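Long-range contact in UPF0131 protein ykqA (Bacillus subtilis, PDB 2QIK), which is of unproven function but probably acts as a gamma-glutamylcyclotransferase, an acyl-transferring enzyme that releases a cyclised gamma-glutamyl group: residues A[131-143]-A[247-259]. Numbering follows the deposited sequence.
With CIT (citric acid), chain B.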
loop_
_atom_site.group_PDB
_atom_site.type_symbol
_atom_site.label_atom_id
_atom_site.label_comp_id
_atom_site.label_asym_id
_atom_site.label_seq_id
_atom_site.Cartn_x
_atom_site.Cartn_y
_atom_site.Cartn_z
ATOM N N PHE A 131 0.319 1.474 9.848
ATOM C CA PHE A 131 -0.857 0.579 9.989
ATOM C C PHE A 131 -0.427 -0.893 9.883
ATOM O O PHE A 131 0.067 -1.318 8.815
ATOM C CB PHE A 131 -1.864 0.921 8.930
ATOM C CG PHE A 131 -3.127 0.153 9.004
ATOM C CD1 PHE A 131 -4.086 0.355 9.992
ATOM C CD2 PHE A 131 -3.428 -0.811 8.055
ATOM C CE1 PHE A 131 -5.272 -0.412 10.043
ATOM C CE2 PHE A 131 -4.604 -1.583 8.192
ATOM C CZ PHE A 131 -5.488 -1.346 9.120
ATOM N N ALA A 132 -0.577 -1.604 10.983
ATOM C CA ALA A 132 -0.239 -3.001 11.049
ATOM C C ALA A 132 -1.511 -3.830 11.109
ATOM O O ALA A 132 -2.397 -3.552 11.930
ATOM C CB ALA A 132 0.563 -3.255 12.390
ATOM N N TYR A 133 -1.558 -4.902 10.344
ATOM C CA TYR A 133 -2.736 -5.759 10.227
ATOM C C TYR A 133 -2.439 -7.221 10.526
ATOM O O TYR A 133 -3.347 -8.050 10.482
ATOM C CB TYR A 133 -3.371 -5.590 8.848
ATOM C CG TYR A 133 -2.416 -5.898 7.709
ATOM C CD1 TYR A 133 -1.729 -4.894 7.098
ATOM C CD2 TYR A 133 -2.144 -7.187 7.332
ATOM C CE1 TYR A 133 -0.770 -5.166 6.083
ATOM C CE2 TYR A 133 -1.251 -7.468 6.356
ATOM C CZ TYR A 133 -0.532 -6.469 5.739
ATOM O OH TYR A 133 0.334 -6.846 4.769
ATOM N N GLY A 134 -1.193 -7.555 10.791
ATOM C CA GLY A 134 -0.830 -8.911 11.101
ATOM C C GLY A 134 0.056 -9.006 12.329
ATOM O O GLY A 134 -0.288 -8.511 13.346
ATOM N N SER A 135 1.190 -9.742 12.204
ATOM C CA SER A 135 2.028 -9.986 13.394
ATOM C C SER A 135 2.691 -8.730 13.933
ATOM O O SER A 135 3.082 -8.727 15.086
ATOM C CB SER A 135 3.053 -11.040 13.247
ATOM O OG SER A 135 4.152 -10.596 12.529
ATOM N N CYS A 136 2.721 -7.644 13.144
ATOM C CA CYS A 136 3.179 -6.367 13.709
ATOM C C CYS A 136 2.155 -5.746 14.669
ATOM O O CYS A 136 2.472 -4.720 15.267
ATOM C CB CYS A 136 3.547 -5.364 12.627
ATOM S SG CYS A 136 5.051 -5.876 11.776
HETATM N N MSE A 137 0.968 -6.342 14.848
HETATM C CA MSE A 137 0.084 -5.970 15.933
HETATM C C MSE A 137 0.533 -6.537 17.295
HETATM O O MSE A 137 0.096 -6.016 18.308
HETATM C CB MSE A 137 -1.335 -6.464 15.657
HETATM C CG MSE A 137 -1.946 -5.893 14.341
HETATM SE SE MSE A 137 -3.785 -6.331 14.159
HETATM C CE MSE A 137 -3.686 -8.159 13.946
ATOM N N ASP A 138 1.412 -7.535 17.287
ATOM C CA ASP A 138 2.012 -8.068 18.504
ATOM C C ASP A 138 3.366 -7.443 18.756
ATOM O O ASP A 138 3.954 -6.835 17.830
ATOM C CB ASP A 138 2.170 -9.607 18.329
ATOM C CG ASP A 138 2.670 -10.279 19.524
ATOM O OD1 ASP A 138 3.770 -10.886 19.447
ATOM O OD2 ASP A 138 2.010 -10.208 20.555
ATOM N N ASN A 139 3.840 -7.536 19.963
ATOM C CA ASN A 139 5.081 -6.883 20.346
ATOM C C ASN A 139 6.288 -7.776 20.600
ATOM O O ASN A 139 7.346 -7.238 20.853
ATOM C CB ASN A 139 4.894 -5.854 21.444
ATOM C CG ASN A 139 4.633 -6.482 22.757
ATOM O OD1 ASN A 139 4.779 -5.799 23.785
ATOM N ND2 ASN A 139 4.268 -7.746 22.788
ATOM N N ALA A 140 6.149 -9.097 20.562
ATOM C CA ALA A 140 7.283 -9.919 20.988
ATOM C C ALA A 140 8.491 -9.762 20.068
ATOM O O ALA A 140 9.596 -9.632 20.550
ATOM C CB ALA A 140 6.895 -11.364 21.052
ATOM N N ARG A 141 8.310 -9.736 18.757
ATOM C CA ARG A 141 9.429 -9.574 17.809
ATOM C C ARG A 141 10.015 -8.165 17.986
ATOM O O ARG A 141 11.219 -8.032 17.962
ATOM C CB ARG A 141 9.105 -9.871 16.348
ATOM C CG ARG A 141 8.880 -11.344 16.093
ATOM C CD ARG A 141 8.629 -11.593 14.607
ATOM N NE ARG A 141 9.829 -11.203 13.851
ATOM C CZ ARG A 141 9.913 -11.144 12.529
ATOM N NH1 ARG A 141 8.845 -11.423 11.878
ATOM N NH2 ARG A 141 11.061 -10.724 11.933
ATOM N N PHE A 142 9.188 -7.143 18.179
ATOM C CA PHE A 142 9.732 -5.818 18.470
ATOM C C PHE A 142 10.661 -5.879 19.663
ATOM O O PHE A 142 11.744 -5.286 19.695
ATOM C CB PHE A 142 8.655 -4.787 18.747
ATOM C CG PHE A 142 7.667 -4.510 17.621
ATOM C CD1 PHE A 142 6.343 -4.224 17.957
ATOM C CD2 PHE A 142 8.031 -4.444 16.291
ATOM C CE1 PHE A 142 5.416 -3.899 16.977
ATOM C CE2 PHE A 142 7.071 -4.103 15.299
ATOM C CZ PHE A 142 5.757 -3.880 15.666
ATOM N N GLN A 143 10.185 -6.507 20.722
ATOM C CA GLN A 143 10.976 -6.571 21.972
ATOM C C GLN A 143 12.295 -7.287 21.715
ATOM O O GLN A 143 13.339 -6.863 22.201
ATOM C CB GLN A 143 10.206 -7.291 23.058
ATOM C CG GLN A 143 9.040 -6.502 23.577
ATOM C CD GLN A 143 8.200 -7.252 24.568
ATOM O OE1 GLN A 143 7.668 -6.651 25.523
ATOM N NE2 GLN A 143 8.139 -8.565 24.418
ATOM N N TYR A 247 3.466 -17.920 14.090
ATOM C CA TYR A 247 3.032 -16.651 13.432
ATOM C C TYR A 247 1.544 -16.376 13.673
ATOM O O TYR A 247 1.191 -15.288 14.016
ATOM C CB TYR A 247 3.343 -16.740 11.962
ATOM C CG TYR A 247 2.925 -15.555 11.121
ATOM C CD1 TYR A 247 3.605 -14.346 11.169
ATOM C CD2 TYR A 247 1.843 -15.664 10.285
ATOM C CE1 TYR A 247 3.178 -13.269 10.377
ATOM C CE2 TYR A 247 1.415 -14.643 9.518
ATOM C CZ TYR A 247 2.074 -13.436 9.572
ATOM O OH TYR A 247 1.612 -12.444 8.778
ATOM N N GLN A 248 0.684 -17.401 13.524
ATOM C CA GLN A 248 -0.713 -17.199 13.786
ATOM C C GLN A 248 -0.966 -16.765 15.215
ATOM O O GLN A 248 -1.798 -15.886 15.503
ATOM C CB GLN A 248 -1.508 -18.463 13.504
ATOM C CG GLN A 248 -2.955 -18.331 13.886
ATOM C CD GLN A 248 -3.919 -19.421 13.371
ATOM O OE1 GLN A 248 -5.098 -19.542 13.875
ATOM N NE2 GLN A 248 -3.484 -20.137 12.398
ATOM N N ILE A 249 -0.197 -17.340 16.142
ATOM C CA ILE A 249 -0.387 -16.905 17.522
ATOM C C ILE A 249 -0.056 -15.439 17.730
ATOM O O ILE A 249 -0.700 -14.762 18.512
ATOM C CB ILE A 249 0.397 -17.834 18.471
ATOM C CG1 ILE A 249 -0.153 -19.273 18.468
ATOM C CG2 ILE A 249 0.356 -17.299 19.923
ATOM C CD1 ILE A 249 0.819 -20.321 19.079
ATOM N N GLU A 250 0.973 -14.923 17.057
ATOM C CA GLU A 250 1.304 -13.477 17.147
ATOM C C GLU A 250 0.132 -12.636 16.697
ATOM O O GLU A 250 -0.259 -11.684 17.366
ATOM C CB GLU A 250 2.532 -13.175 16.323
ATOM C CG GLU A 250 3.784 -13.802 16.861
ATOM C CD GLU A 250 4.955 -13.687 15.914
ATOM O OE1 GLU A 250 5.433 -14.767 15.505
ATOM O OE2 GLU A 250 5.503 -12.608 15.642
ATOM N N ILE A 251 -0.473 -13.020 15.561
ATOM C CA ILE A 251 -1.627 -12.284 15.045
ATOM C C ILE A 251 -2.769 -12.295 16.021
ATOM O O ILE A 251 -3.422 -11.299 16.314
ATOM C CB ILE A 251 -2.076 -12.819 13.682
ATOM C CG1 ILE A 251 -0.990 -12.566 12.691
ATOM C CG2 ILE A 251 -3.385 -12.206 13.239
ATOM C CD1 ILE A 251 -1.268 -13.079 11.303
ATOM N N GLU A 252 -3.001 -13.467 16.584
ATOM C CA GLU A 252 -4.101 -13.601 17.511
ATOM C C GLU A 252 -3.903 -12.752 18.732
ATOM O O GLU A 252 -4.850 -12.114 19.193
ATOM C CB GLU A 252 -4.321 -15.078 17.898
ATOM C CG GLU A 252 -4.838 -15.936 16.769
ATOM C CD GLU A 252 -5.199 -17.315 17.182
ATOM O OE1 GLU A 252 -5.691 -18.038 16.328
ATOM O OE2 GLU A 252 -5.039 -17.654 18.357
ATOM N N ARG A 253 -2.707 -12.701 19.288
ATOM C CA ARG A 253 -2.459 -11.902 20.498
ATOM C C ARG A 253 -2.670 -10.424 20.186
ATOM O O ARG A 253 -3.279 -9.696 20.968
ATOM C CB ARG A 253 -1.029 -12.139 20.983
ATOM C CG ARG A 253 -0.706 -13.367 21.770
ATOM C CD ARG A 253 0.603 -13.167 22.598
ATOM N NE ARG A 253 1.759 -12.903 21.729
ATOM C CZ ARG A 253 2.715 -13.779 21.490
ATOM N NH1 ARG A 253 2.697 -15.003 22.086
ATOM N NH2 ARG A 253 3.729 -13.486 20.684
ATOM N N GLY A 254 -2.150 -9.979 19.016
ATOM C CA GLY A 254 -2.296 -8.558 18.671
ATOM C C GLY A 254 -3.740 -8.221 18.396
ATOM O O GLY A 254 -4.232 -7.168 18.818
ATOM N N ALA A 255 -4.480 -9.107 17.739
ATOM C CA ALA A 255 -5.897 -8.822 17.451
ATOM C C ALA A 255 -6.718 -8.784 18.731
ATOM O O ALA A 255 -7.547 -7.918 18.907
ATOM C CB ALA A 255 -6.456 -9.862 16.528
ATOM N N GLU A 256 -6.449 -9.691 19.631
ATOM C CA GLU A 256 -7.130 -9.732 20.933
ATOM C C GLU A 256 -6.869 -8.456 21.705
ATOM O O GLU A 256 -7.774 -7.911 22.377
ATOM C CB GLU A 256 -6.603 -10.975 21.720
ATOM C CG GLU A 256 -7.058 -12.329 21.175
ATOM C CD GLU A 256 -6.145 -13.471 21.647
ATOM O OE1 GLU A 256 -5.232 -13.201 22.524
ATOM O OE2 GLU A 256 -6.374 -14.639 21.223
ATOM N N LEU A 257 -5.637 -7.920 21.597
ATOM C CA LEU A 257 -5.339 -6.698 22.342
ATOM C C LEU A 257 -6.053 -5.473 21.772
ATOM O O LEU A 257 -6.526 -4.630 22.514
ATOM C CB LEU A 257 -3.830 -6.465 22.381
ATOM C CG LEU A 257 -3.145 -5.281 23.104
ATOM C CD1 LEU A 257 -3.602 -5.292 24.543
ATOM C CD2 LEU A 257 -1.623 -5.435 22.945
ATOM N N TYR A 258 -6.083 -5.359 20.447
ATOM C CA TYR A 258 -6.493 -4.108 19.842
ATOM C C TYR A 258 -7.825 -4.093 19.105
ATOM O O TYR A 258 -8.424 -3.033 18.962
ATOM C CB TYR A 258 -5.395 -3.686 18.855
ATOM C CG TYR A 258 -4.045 -3.305 19.451
ATOM C CD1 TYR A 258 -3.894 -2.130 20.153
ATOM C CD2 TYR A 258 -2.906 -4.024 19.143
ATOM C CE1 TYR A 258 -2.712 -1.737 20.676
ATOM C CE2 TYR A 258 -1.642 -3.619 19.655
ATOM C CZ TYR A 258 -1.547 -2.456 20.413
ATOM O OH TYR A 258 -0.326 -1.997 20.917
ATOM N N LEU A 259 -8.229 -5.199 18.498
ATOM C CA LEU A 259 -9.293 -5.154 17.475
ATOM C C LEU A 259 -10.669 -5.495 18.050
ATOM O O LEU A 259 -10.797 -5.933 19.184
ATOM C CB LEU A 259 -8.942 -6.083 16.317
ATOM C CG LEU A 259 -7.563 -5.866 15.702
ATOM C CD1 LEU A 259 -7.440 -6.722 14.495
ATOM C CD2 LEU A 259 -7.333 -4.371 15.354
HETATM C C1 CIT B . 4.626 -9.944 7.387
HETATM O O1 CIT B . 4.452 -11.060 7.767
HETATM O O2 CIT B . 5.803 -9.572 6.994
HETATM C C2 CIT B . 3.470 -9.027 7.156
HETATM C C3 CIT B . 3.066 -8.358 8.458
HETATM O O7 CIT B . 4.188 -7.471 8.859
HETATM C C4 CIT B . 1.889 -7.433 8.259
HETATM C C5 CIT B . 1.479 -6.608 9.428
HETATM O O3 CIT B . 1.578 -7.053 10.558
HETATM O O4 CIT B . 0.939 -5.502 9.227
HETATM C C6 CIT B . 2.898 -9.409 9.471
HETATM O O5 CIT B . 3.747 -9.398 10.422
HETATM O O6 CIT B . 1.864 -10.079 9.480
HETATM O O HOH W 1 6.298 -12.429 12.404
HETATM O O HOH W 2 1.879 -3.574 20.065
HETATM O O HOH W 3 5.723 -10.560 17.495
#
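With CG of Asp138 trans to the backbone N (chi1 -176°) and the chain of Arg253 bent at chi3 (-61°), carboxylate and guanidinium meet side-on in a two-pronged salt bridge. Arg253 NH2 donates to Asp138 OD1 over 2.9 Å and Arg253 NE to Asp138 OD2 over 3.0 Å, both nearly straight. The acceptors lie in the guanidinium plane, but the donors stand above the carboxylate plane, the two planes being 41° apart. From the opposite face Ala140 N also donates to Asp138 OD1, at 3.2 Å, a capping bond at the start of helix 140-145, so that Asp138 links this helix to helix 245-258. A water donating to both Asp138 OD1 and Glu250 OE2 probably eases the closeness of these two acids.

The backbones come close at Gly254, whose CA lies 3.5 Å from Met137 O and packs against Met137 CB. Selenomethionine Met137 crosses Leu259 at about a right angle, its SE 3.7 Å from Leu259 CD1, while its methyl touches Ile251 and Ala255. Met137 O also faces the edge of the Tyr258 ring.

At the other end Ser135 and Tyr247 share a citrate, probably from the crystallisation liquor. Very short bonds run from Ser135 OG to citrate O5 and from Tyr247 OH to citrate O6, both 2.5 Å. Ser135 N donates to the same O6, and the amides of Tyr133 and Cys136 hold O4 and O3 of another carboxylate. In sequence, Tyr133-Gly134-Ser135 recalls Tyr8-Gly9-Thr10, assigned to substrate binding by similarity, after strand 3-7; the citrate site is consistent with a second such pocket. Arg204 of helix 198-204 bonds to Ser135 OG. Met137 and Tyr258 rest on Val189 of the central strand 185-193, placing helix 245-258 against the three-stranded antiparallel sheet.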